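PDB 3VSN: Non-sulfated chondroitin lyase E66 from Autographa californica nucleopolyhedrovirus, which cleaves non-sulfated chondroitin as a polysaccharide lyase of the occlusion-derived virus envelope and is essential for oral infectivity. Local coordinates for residues A420-A425 and V595-K600. Residues are numbered along the deposited sequence; the frame is centred on the assembly and turned at random. Where two conformers were deposited one is given.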
# COMPACT_ATOMS: atom_id res chain seq x y z
N ALA A 420 -6.59 16.74 -8.43
CA ALA A 420 -7.67 16.81 -9.41
C ALA A 420 -7.50 15.67 -10.39
O ALA A 420 -6.39 15.40 -10.85
CB ALA A 420 -7.66 18.15 -10.14
N LYS A 421 -8.60 14.99 -10.71
CA LYS A 421 -8.52 13.87 -11.65
C LYS A 421 -9.69 13.83 -12.63
O LYS A 421 -10.79 14.32 -12.34
CB LYS A 421 -8.41 12.53 -10.90
CG LYS A 421 -9.67 12.14 -10.13
CD LYS A 421 -9.54 10.77 -9.48
CE LYS A 421 -10.87 10.27 -8.95
NZ LYS A 421 -11.36 11.08 -7.80
N THR A 422 -9.42 13.24 -13.79
CA THR A 422 -10.44 12.97 -14.80
C THR A 422 -10.39 11.48 -15.15
O THR A 422 -9.87 10.68 -14.37
CB THR A 422 -10.22 13.82 -16.07
OG1 THR A 422 -8.89 13.62 -16.56
CG2 THR A 422 -10.45 15.31 -15.78
N ASP A 423 -10.91 11.12 -16.32
CA ASP A 423 -11.02 9.72 -16.76
C ASP A 423 -9.70 8.96 -16.73
O ASP A 423 -9.61 7.88 -16.14
CB ASP A 423 -11.60 9.64 -18.17
CG ASP A 423 -13.11 9.70 -18.19
OD1 ASP A 423 -13.72 9.88 -17.12
OD2 ASP A 423 -13.69 9.57 -19.29
N THR A 424 -8.68 9.53 -17.37
CA THR A 424 -7.40 8.84 -17.54
C THR A 424 -6.22 9.58 -16.91
O THR A 424 -5.10 9.07 -16.89
CB THR A 424 -7.07 8.59 -19.03
OG1 THR A 424 -6.76 9.84 -19.66
CG2 THR A 424 -8.24 7.93 -19.76
N ALA A 425 -6.48 10.77 -16.38
CA ALA A 425 -5.40 11.61 -15.87
C ALA A 425 -5.67 12.10 -14.46
O ALA A 425 -6.82 12.26 -14.05
CB ALA A 425 -5.15 12.78 -16.81
N VAL A 595 -7.46 19.72 -13.86
CA VAL A 595 -7.24 18.83 -15.00
C VAL A 595 -8.46 18.87 -15.90
O VAL A 595 -9.59 18.84 -15.42
CB VAL A 595 -6.97 17.37 -14.54
CG1 VAL A 595 -6.83 16.44 -15.75
CG2 VAL A 595 -5.72 17.30 -13.69
N LYS A 596 -8.22 18.97 -17.21
CA LYS A 596 -9.28 18.97 -18.21
C LYS A 596 -9.06 17.83 -19.20
O LYS A 596 -7.97 17.69 -19.75
CB LYS A 596 -9.33 20.31 -18.95
CG LYS A 596 -10.26 20.34 -20.16
CD LYS A 596 -10.38 21.72 -20.77
CE LYS A 596 -11.04 21.67 -22.13
NZ LYS A 596 -10.11 21.20 -23.20
N GLU A 597 -10.10 17.03 -19.40
CA GLU A 597 -10.04 15.92 -20.34
C GLU A 597 -11.42 15.68 -20.92
O GLU A 597 -12.40 15.51 -20.18
CB GLU A 597 -9.49 14.65 -19.66
CG GLU A 597 -9.47 13.44 -20.58
CD GLU A 597 -8.92 12.19 -19.92
OE1 GLU A 597 -8.92 12.08 -18.67
OE2 GLU A 597 -8.49 11.29 -20.67
N ASN A 598 -11.48 15.65 -22.25
CA ASN A 598 -12.73 15.55 -22.98
C ASN A 598 -13.65 16.71 -22.59
O ASN A 598 -13.25 17.87 -22.73
CB ASN A 598 -13.38 14.17 -22.79
CG ASN A 598 -12.47 13.04 -23.25
OD1 ASN A 598 -11.76 13.17 -24.26
ND2 ASN A 598 -12.47 11.93 -22.52
N ASN A 599 -14.85 16.41 -22.09
CA ASN A 599 -15.79 17.45 -21.67
C ASN A 599 -15.89 17.58 -20.15
O ASN A 599 -16.91 18.02 -19.62
CB ASN A 599 -17.18 17.18 -22.28
CG ASN A 599 -17.86 15.97 -21.65
OD1 ASN A 599 -17.21 15.03 -21.18
ND2 ASN A 599 -19.20 16.00 -21.63
N LYS A 600 -14.83 17.17 -19.45
CA LYS A 600 -14.84 17.16 -17.99
C LYS A 600 -13.66 17.95 -17.44
O LYS A 600 -12.56 17.86 -17.97
CB LYS A 600 -14.78 15.71 -17.49
CG LYS A 600 -14.89 15.55 -15.98
CD LYS A 600 -14.70 14.09 -15.59
CE LYS A 600 -14.90 13.87 -14.10
NZ LYS A 600 -13.82 14.52 -13.30
O HOH W 1 -12.89 12.78 -18.65
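Glu-597 OE1 takes two hydrogen bonds from the connection between strands 414-421 and 426-434: Thr-422 OG1 reaches it at 2.6 Å on the anti side of the carboxylate, and the backbone N of Thr-424 reaches it at 2.9 Å on the syn side. The N-H of Thr-424 points almost straight at the oxygen (173°), and both donors lie slightly out of the carboxylate plane. The other oxygen, OE2, accepts a very short bond from Thr-424 OG1 (2.5 Å). With CG anti to the backbone N (chi1 177°) and the chain extended beyond it, Glu-597 spans the gap between hairpins 414-421/426-434 and 592-597/600-605; three donors hold its buried carboxylate in one rotation and would be expected to favour the anion. The connection it grips is closed by the backbone bond from Thr-422 N to Ala-425 O. Beside this polar cluster, Val-595 spreads its methyls over hairpin 414-421/426-434: CG1 packs against Thr-422 CG2 (3.8 Å) and Ala-425 CB, while CG2 lies against Ala-420, 4.1 Å from its CB. Lys-600, its chain bent at the last torsion, gives a weak bond from NZ to Lys-421 O (3.2 Å). A water bridges the backbones, accepting a weak bond from Asp-423 N and donating to Glu-597 O. Residues 597-600 form a type II' turn, the tight link of a two-residue β-hairpin. The contact thus joins two hairpin ends from different antiparallel sheets; strand 584-589 adds Val-584 against Ala-425 and Glu-597, and the Lys-600 side chain touches Ile-655 of strand 654-658.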